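ABC transporter, periplasmic substrate-binding protein (PDB 2HPG) probably binds a small solute in the periplasm and hands it to a tripartite ATP-independent (TRAP) membrane transporter. Local coordinates at residues 10-23 with 63-75. Residues are numbered along the deposited sequence; the frame is centred on the assembly and turned at random. Where two conformers were deposited one is given.
Sequences TLRFGHVLAPGEPY and RMGAPVGWNTDSA
Four backbone hydrogen bonds join R12 and G14 of strand 10-14 to P67, G69 and N71. R12 N gives a nearly straight bond to P67 O (3.1 Å, 179° at the hydrogen), and R12 O accepts from G69 N. One step on, G14 N donates to G69 O at 2.9 Å, from above the carbonyl plane, and G14 O takes N71 N. Past the strand end, the CE3-CZ3 edge of W70 points at the face of the H15 imidazole, ring centroids 4.6 Å apart and planes at 56°, an edge-to-face pair. H15 NE2 is hydrogen-bonded to E56 OE2, which probably limits rotation of the imidazole. V68 CG2 lies over one face of the W70 ring; a CB on G14 would strike W70 CZ3. On the other face of the sheet F13, its CG anti to the backbone N (chi1 -160°), spreads its ring over G69 C and W70 N, with CD1 3.5 Å from G69 CA and no side chain at G69 in the way. F27 and W30 of helix 22-37 also meet this ring; an alanine at F13 would probably leave G69 uncovered and open a gap beneath that helix. Strand 9-14 pairs in parallel with 42-47 and 68-73, and with helices 22-37 and 58-64 as crossovers the three strands form successive beta-alpha-beta units, as in the Rossmann-like alpha/beta lobes of periplasmic binding proteins.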
ATOM      1  N   THR A  10      -8.943  21.242 -12.763  1.00 25.79           N
ATOM      2  CA  THR A  10      -9.647  20.014 -12.418  1.00 24.63           C
ATOM      3  C   THR A  10      -8.633  18.873 -12.413  1.00 24.05           C
ATOM      4  O   THR A  10      -7.804  18.768 -13.328  1.00 23.52           O
ATOM      5  CB  THR A  10     -10.807  19.733 -13.376  1.00 24.97           C
ATOM      6  OG1 THR A  10     -11.749  20.802 -13.286  1.00 26.51           O
ATOM      7  CG2 THR A  10     -11.525  18.446 -13.003  1.00 25.39           C
ATOM      8  N   LEU A  11      -8.660  18.085 -11.331  1.00 22.21           N
ATOM      9  CA  LEU A  11      -7.806  16.901 -11.171  1.00 21.29           C
ATOM     10  C   LEU A  11      -8.720  15.681 -11.114  1.00 20.18           C
ATOM     11  O   LEU A  11      -9.658  15.659 -10.324  1.00 19.84           O
ATOM     12  CB  LEU A  11      -6.987  16.984  -9.868  1.00 21.02           C
ATOM     13  CG  LEU A  11      -6.075  15.778  -9.567  1.00 21.35           C
ATOM     14  CD1 LEU A  11      -5.002  15.597 -10.635  1.00 18.70           C
ATOM     15  CD2 LEU A  11      -5.430  15.914  -8.166  1.00 20.37           C
ATOM     16  N   ARG A  12      -8.439  14.671 -11.937  1.00 19.47           N
ATOM     17  CA  ARG A  12      -9.139  13.386 -11.865  1.00 19.28           C
ATOM     18  C   ARG A  12      -8.229  12.338 -11.227  1.00 18.49           C
ATOM     19  O   ARG A  12      -7.197  11.984 -11.780  1.00 17.91           O
ATOM     20  CB  ARG A  12      -9.591  12.969 -13.256  1.00 19.00           C
ATOM     21  CG  ARG A  12     -10.408  14.074 -13.881  1.00 20.15           C
ATOM     22  CD  ARG A  12     -11.180  13.681 -15.128  1.00 20.81           C
ATOM     23  NE  ARG A  12     -12.018  14.813 -15.521  1.00 22.66           N
ATOM     24  CZ  ARG A  12     -11.580  15.923 -16.107  1.00 24.23           C
ATOM     25  NH1 ARG A  12     -10.294  16.089 -16.431  1.00 23.83           N
ATOM     26  NH2 ARG A  12     -12.436  16.884 -16.378  1.00 25.99           N
ATOM     27  N   PHE A  13      -8.625  11.858 -10.055  1.00 18.01           N
ATOM     28  CA  PHE A  13      -7.763  11.024  -9.239  1.00 18.02           C
ATOM     29  C   PHE A  13      -8.335   9.632  -9.126  1.00 17.50           C
ATOM     30  O   PHE A  13      -9.417   9.475  -8.586  1.00 17.92           O
ATOM     31  CB  PHE A  13      -7.625  11.632  -7.854  1.00 17.85           C
ATOM     32  CG  PHE A  13      -6.416  11.144  -7.114  1.00 18.54           C
ATOM     33  CD1 PHE A  13      -5.215  11.813  -7.222  1.00 18.09           C
ATOM     34  CD2 PHE A  13      -6.481  10.014  -6.327  1.00 17.80           C
ATOM     35  CE1 PHE A  13      -4.089  11.365  -6.557  1.00 18.09           C
ATOM     36  CE2 PHE A  13      -5.359   9.560  -5.668  1.00 17.37           C
ATOM     37  CZ  PHE A  13      -4.162  10.242  -5.782  1.00 18.15           C
ATOM     38  N   GLY A  14      -7.597   8.625  -9.599  1.00 17.21           N
ATOM     39  CA  GLY A  14      -8.143   7.281  -9.700  1.00 17.48           C
ATOM     40  C   GLY A  14      -7.503   6.186  -8.867  1.00 17.79           C
ATOM     41  O   GLY A  14      -6.516   6.390  -8.161  1.00 16.73           O
ATOM     42  N   HIS A  15      -8.078   4.996  -8.986  1.00 18.08           N
ATOM     43  CA  HIS A  15      -7.599   3.825  -8.275  1.00 19.12           C
ATOM     44  C   HIS A  15      -7.737   3.931  -6.761  1.00 18.42           C
ATOM     45  O   HIS A  15      -6.930   3.379  -6.028  1.00 18.34           O
ATOM     46  CB  HIS A  15      -6.138   3.502  -8.661  1.00 19.63           C
ATOM     47  CG  HIS A  15      -6.004   2.852 -10.004  1.00 22.39           C
ATOM     48  ND1 HIS A  15      -4.813   2.327 -10.463  1.00 23.02           N
ATOM     49  CD2 HIS A  15      -6.912   2.643 -10.988  1.00 24.30           C
ATOM     50  CE1 HIS A  15      -4.993   1.833 -11.677  1.00 24.50           C
ATOM     51  NE2 HIS A  15      -6.258   2.014 -12.020  1.00 25.19           N
ATOM     52  N   VAL A  16      -8.785   4.593  -6.280  1.00 18.06           N
ATOM     53  CA  VAL A  16      -8.951   4.750  -4.842  1.00 17.24           C
ATOM     54  C   VAL A  16      -9.713   3.577  -4.195  1.00 17.68           C
ATOM     55  O   VAL A  16     -10.319   3.742  -3.132  1.00 17.52           O
ATOM     56  CB  VAL A  16      -9.617   6.092  -4.485  1.00 17.52           C
ATOM     57  CG1 VAL A  16      -8.907   7.229  -5.187  1.00 15.18           C
ATOM     58  CG2 VAL A  16     -11.119   6.080  -4.803  1.00 16.39           C
ATOM     59  N   LEU A  17      -9.625   2.398  -4.812  1.00 16.86           N
ATOM     60  CA  LEU A  17     -10.181   1.161  -4.271  1.00 17.22           C
ATOM     61  C   LEU A  17     -11.713   1.155  -4.372  1.00 17.45           C
ATOM     62  O   LEU A  17     -12.251   1.822  -5.266  1.00 17.14           O
ATOM     63  CB  LEU A  17      -9.625   0.851  -2.863  1.00 16.54           C
ATOM     64  CG  LEU A  17      -8.093   0.933  -2.741  1.00 16.99           C
ATOM     65  CD1 LEU A  17      -7.616   0.425  -1.405  1.00 16.01           C
ATOM     66  CD2 LEU A  17      -7.400   0.170  -3.866  1.00 19.17           C
ATOM     67  N   ALA A  18     -12.400   0.365  -3.541  1.00 17.69           N
ATOM     68  CA  ALA A  18     -13.819   0.077  -3.761  1.00 18.25           C
ATOM     69  C   ALA A  18     -14.677   1.247  -3.339  1.00 19.24           C
ATOM     70  O   ALA A  18     -14.326   1.941  -2.381  1.00 19.22           O
ATOM     71  CB  ALA A  18     -14.255  -1.198  -3.008  1.00 17.85           C
ATOM     72  N   PRO A  19     -15.796   1.482  -4.060  1.00 19.28           N
ATOM     73  CA  PRO A  19     -16.752   2.517  -3.721  1.00 19.07           C
ATOM     74  C   PRO A  19     -17.345   2.386  -2.315  1.00 19.08           C
ATOM     75  O   PRO A  19     -17.816   1.307  -1.920  1.00 18.97           O
ATOM     76  CB  PRO A  19     -17.852   2.347  -4.781  1.00 19.42           C
ATOM     77  CG  PRO A  19     -17.224   1.666  -5.888  1.00 20.45           C
ATOM     78  CD  PRO A  19     -16.169   0.783  -5.303  1.00 19.95           C
ATOM     79  N   GLY A  20     -17.355   3.504  -1.594  1.00 18.64           N
ATOM     80  CA  GLY A  20     -17.876   3.570  -0.244  1.00 18.96           C
ATOM     81  C   GLY A  20     -16.912   3.181   0.873  1.00 18.98           C
ATOM     82  O   GLY A  20     -17.198   3.441   2.041  1.00 19.97           O
ATOM     83  N   GLU A  21     -15.781   2.555   0.542  1.00 18.80           N
ATOM     84  CA  GLU A  21     -14.892   2.021   1.566  1.00 18.97           C
ATOM     85  C   GLU A  21     -14.019   3.149   2.125  1.00 18.67           C
ATOM     86  O   GLU A  21     -14.007   4.234   1.573  1.00 18.35           O
ATOM     87  CB  GLU A  21     -14.059   0.881   0.992  1.00 19.29           C
ATOM     88  CG  GLU A  21     -14.883  -0.359   0.656  1.00 20.53           C
ATOM     89  CD  GLU A  21     -15.528  -1.002   1.886  1.00 24.48           C
ATOM     90  OE1 GLU A  21     -14.819  -1.232   2.889  1.00 29.48           O
ATOM     91  OE2 GLU A  21     -16.744  -1.312   1.850  1.00 27.90           O
ATOM     92  N   PRO A  22     -13.316   2.912   3.247  1.00 19.37           N
ATOM     93  CA  PRO A  22     -12.566   3.997   3.929  1.00 19.23           C
ATOM     94  C   PRO A  22     -11.644   4.870   3.087  1.00 19.30           C
ATOM     95  O   PRO A  22     -11.605   6.089   3.296  1.00 18.89           O
ATOM     96  CB  PRO A  22     -11.781   3.246   5.005  1.00 19.13           C
ATOM     97  CG  PRO A  22     -12.667   2.089   5.335  1.00 19.63           C
ATOM     98  CD  PRO A  22     -13.208   1.649   3.999  1.00 19.72           C
ATOM     99  N   TYR A  23     -10.900   4.274   2.164  1.00 18.78           N
ATOM    100  CA  TYR A  23     -10.011   5.044   1.299  1.00 18.64           C
ATOM    101  C   TYR A  23     -10.789   6.037   0.468  1.00 18.96           C
ATOM    102  O   TYR A  23     -10.469   7.220   0.436  1.00 18.73           O
ATOM    103  CB  TYR A  23      -9.213   4.113   0.366  1.00 18.10           C
ATOM    104  CG  TYR A  23      -7.761   3.912   0.759  1.00 15.87           C
ATOM    105  CD1 TYR A  23      -7.393   3.760   2.082  1.00 16.52           C
ATOM    106  CD2 TYR A  23      -6.771   3.880  -0.200  1.00 14.76           C
ATOM    107  CE1 TYR A  23      -6.063   3.591   2.449  1.00 17.21           C
ATOM    108  CE2 TYR A  23      -5.439   3.702   0.149  1.00 16.47           C
ATOM    109  CZ  TYR A  23      -5.096   3.554   1.484  1.00 17.15           C
ATOM    110  OH  TYR A  23      -3.776   3.357   1.834  1.00 17.41           O
ATOM    111  N   ARG A  63       3.415  10.962 -17.028  1.00 40.67           N
ATOM    112  CA  ARG A  63       4.540  11.446 -17.849  0.50 40.61           C
ATOM    113  C   ARG A  63       4.053  12.421 -18.934  1.00 40.62           C
ATOM    114  O   ARG A  63       4.698  13.437 -19.204  1.00 40.80           O
ATOM    115  CB  ARG A  63       5.291  10.262 -18.494  0.50 40.75           C
ATOM    116  CG  ARG A  63       6.817  10.339 -18.412  0.50 40.65           C
ATOM    117  CD  ARG A  63       7.424  11.306 -19.418  0.50 40.94           C
ATOM    118  NE  ARG A  63       8.827  11.608 -19.115  0.50 40.67           N
ATOM    119  CZ  ARG A  63       9.255  12.629 -18.370  0.50 40.57           C
ATOM    120  NH1 ARG A  63       8.403  13.491 -17.820  0.50 40.93           N
ATOM    121  NH2 ARG A  63      10.555  12.793 -18.173  0.50 40.48           N
HETATM  122  N   MSE A  64       2.907  12.103 -19.535  0.50 40.63           N
HETATM  123  CA  MSE A  64       2.292  12.926 -20.580  0.50 40.54           C
HETATM  124  C   MSE A  64       1.789  14.298 -20.080  0.50 39.46           C
HETATM  125  O   MSE A  64       1.471  15.173 -20.892  0.50 39.52           O
HETATM  126  CB  MSE A  64       1.137  12.149 -21.244  0.50 40.99           C
HETATM  127  CG  MSE A  64       1.584  11.074 -22.242  0.50 41.91           C
HETATM  128 SE   MSE A  64       0.290   9.603 -22.540  0.40 45.50          SE
HETATM  129  CE  MSE A  64       1.298   8.664 -23.941  0.50 43.07           C
ATOM    130  N   GLY A  65       1.689  14.480 -18.761  1.00 38.18           N
ATOM    131  CA  GLY A  65       1.304  15.778 -18.183  1.00 36.52           C
ATOM    132  C   GLY A  65      -0.196  16.006 -18.014  1.00 34.62           C
ATOM    133  O   GLY A  65      -0.625  17.121 -17.675  1.00 33.99           O
ATOM    134  N   ALA A  66      -0.988  14.956 -18.241  1.00 32.21           N
ATOM    135  CA  ALA A  66      -2.451  14.987 -18.022  1.00 30.92           C
ATOM    136  C   ALA A  66      -2.803  15.371 -16.573  1.00 29.21           C
ATOM    137  O   ALA A  66      -2.025  15.098 -15.658  1.00 29.23           O
ATOM    138  CB  ALA A  66      -3.055  13.632 -18.359  1.00 30.19           C
ATOM    139  N   PRO A  67      -3.971  16.006 -16.361  1.00 27.19           N
ATOM    140  CA  PRO A  67      -4.459  16.365 -15.022  1.00 26.34           C
ATOM    141  C   PRO A  67      -5.063  15.156 -14.317  1.00 24.16           C
ATOM    142  O   PRO A  67      -6.266  15.095 -14.049  1.00 22.51           O
ATOM    143  CB  PRO A  67      -5.522  17.422 -15.316  1.00 26.18           C
ATOM    144  CG  PRO A  67      -6.070  17.040 -16.639  1.00 26.91           C
ATOM    145  CD  PRO A  67      -4.913  16.422 -17.416  1.00 27.21           C
ATOM    146  N   VAL A  68      -4.199  14.201 -14.007  1.00 22.90           N
ATOM    147  CA  VAL A  68      -4.613  12.939 -13.426  1.00 21.87           C
ATOM    148  C   VAL A  68      -3.689  12.542 -12.265  1.00 21.17           C
ATOM    149  O   VAL A  68      -2.517  12.924 -12.223  1.00 20.09           O
ATOM    150  CB  VAL A  68      -4.657  11.830 -14.507  1.00 22.57           C
ATOM    151  CG1 VAL A  68      -3.257  11.408 -14.895  1.00 21.34           C
ATOM    152  CG2 VAL A  68      -5.449  10.637 -14.004  1.00 23.81           C
ATOM    153  N   GLY A  69      -4.246  11.794 -11.313  1.00 20.58           N
ATOM    154  CA  GLY A  69      -3.476  11.233 -10.224  1.00 20.12           C
ATOM    155  C   GLY A  69      -3.861   9.805  -9.959  1.00 20.01           C
ATOM    156  O   GLY A  69      -4.910   9.342 -10.426  1.00 19.15           O
ATOM    157  N   TRP A  70      -3.009   9.094  -9.223  1.00 20.00           N
ATOM    158  CA  TRP A  70      -3.292   7.713  -8.867  1.00 20.70           C
ATOM    159  C   TRP A  70      -2.835   7.382  -7.457  1.00 19.65           C
ATOM    160  O   TRP A  70      -1.788   7.858  -6.979  1.00 18.99           O
ATOM    161  CB  TRP A  70      -2.618   6.730  -9.837  1.00 22.11           C
ATOM    162  CG  TRP A  70      -2.889   7.013 -11.255  1.00 24.42           C
ATOM    163  CD1 TRP A  70      -2.077   7.679 -12.134  1.00 25.25           C
ATOM    164  CD2 TRP A  70      -4.063   6.647 -11.989  1.00 25.15           C
ATOM    165  NE1 TRP A  70      -2.684   7.762 -13.366  1.00 25.95           N
ATOM    166  CE2 TRP A  70      -3.904   7.135 -13.304  1.00 25.67           C
ATOM    167  CE3 TRP A  70      -5.238   5.972 -11.658  1.00 25.04           C
ATOM    168  CZ2 TRP A  70      -4.873   6.946 -14.293  1.00 26.47           C
ATOM    169  CZ3 TRP A  70      -6.209   5.787 -12.644  1.00 25.07           C
ATOM    170  CH2 TRP A  70      -6.019   6.275 -13.941  1.00 25.17           C
ATOM    171  N   ASN A  71      -3.643   6.548  -6.813  1.00 18.54           N
ATOM    172  CA  ASN A  71      -3.285   5.834  -5.607  1.00 17.91           C
ATOM    173  C   ASN A  71      -2.500   4.619  -6.049  1.00 18.03           C
ATOM    174  O   ASN A  71      -3.087   3.667  -6.553  1.00 18.46           O
ATOM    175  CB  ASN A  71      -4.570   5.419  -4.881  1.00 17.61           C
ATOM    176  CG  ASN A  71      -4.329   4.474  -3.703  1.00 17.64           C
ATOM    177  OD1 ASN A  71      -3.627   4.817  -2.764  1.00 13.73           O
ATOM    178  ND2 ASN A  71      -4.980   3.307  -3.726  1.00 17.35           N
ATOM    179  N   THR A  72      -1.181   4.647  -5.902  1.00 17.76           N
ATOM    180  CA  THR A  72      -0.353   3.513  -6.335  1.00 17.65           C
ATOM    181  C   THR A  72       0.525   3.046  -5.158  1.00 18.05           C
ATOM    182  O   THR A  72       0.149   3.235  -4.008  1.00 16.81           O
ATOM    183  CB  THR A  72       0.459   3.900  -7.586  1.00 17.46           C
ATOM    184  OG1 THR A  72       1.167   2.760  -8.086  1.00 17.88           O
ATOM    185  CG2 THR A  72       1.420   5.019  -7.284  1.00 16.60           C
ATOM    186  N   ASP A  73       1.675   2.418  -5.427  1.00 18.59           N
ATOM    187  CA  ASP A  73       2.584   2.018  -4.349  1.00 18.97           C
ATOM    188  C   ASP A  73       4.046   1.981  -4.808  1.00 19.39           C
ATOM    189  O   ASP A  73       4.327   2.202  -5.987  1.00 18.81           O
ATOM    190  CB  ASP A  73       2.147   0.682  -3.775  1.00 19.29           C
ATOM    191  CG  ASP A  73       2.171  -0.428  -4.794  1.00 20.32           C
ATOM    192  OD1 ASP A  73       3.026  -0.422  -5.709  1.00 20.74           O
ATOM    193  OD2 ASP A  73       1.335  -1.332  -4.653  1.00 22.38           O
ATOM    194  N   SER A  74       4.969   1.733  -3.873  1.00 19.88           N
ATOM    195  CA  SER A  74       6.408   1.749  -4.185  1.00 19.97           C
ATOM    196  C   SER A  74       6.847   0.509  -4.963  1.00 21.07           C
ATOM    197  O   SER A  74       7.925   0.481  -5.544  1.00 21.30           O
ATOM    198  CB  SER A  74       7.264   1.942  -2.926  1.00 20.64           C
ATOM    199  OG  SER A  74       7.166   0.845  -2.031  1.00 19.28           O
ATOM    200  N   ALA A  75       6.010  -0.520  -5.001  1.00 22.03           N
ATOM    201  CA  ALA A  75       6.276  -1.660  -5.846  1.00 23.25           C
ATOM    202  C   ALA A  75       6.137  -1.239  -7.316  1.00 24.10           C
ATOM    203  O   ALA A  75       6.799  -1.792  -8.192  1.00 24.62           O
ATOM    204  CB  ALA A  75       5.338  -2.818  -5.507  1.00 22.65           C
TER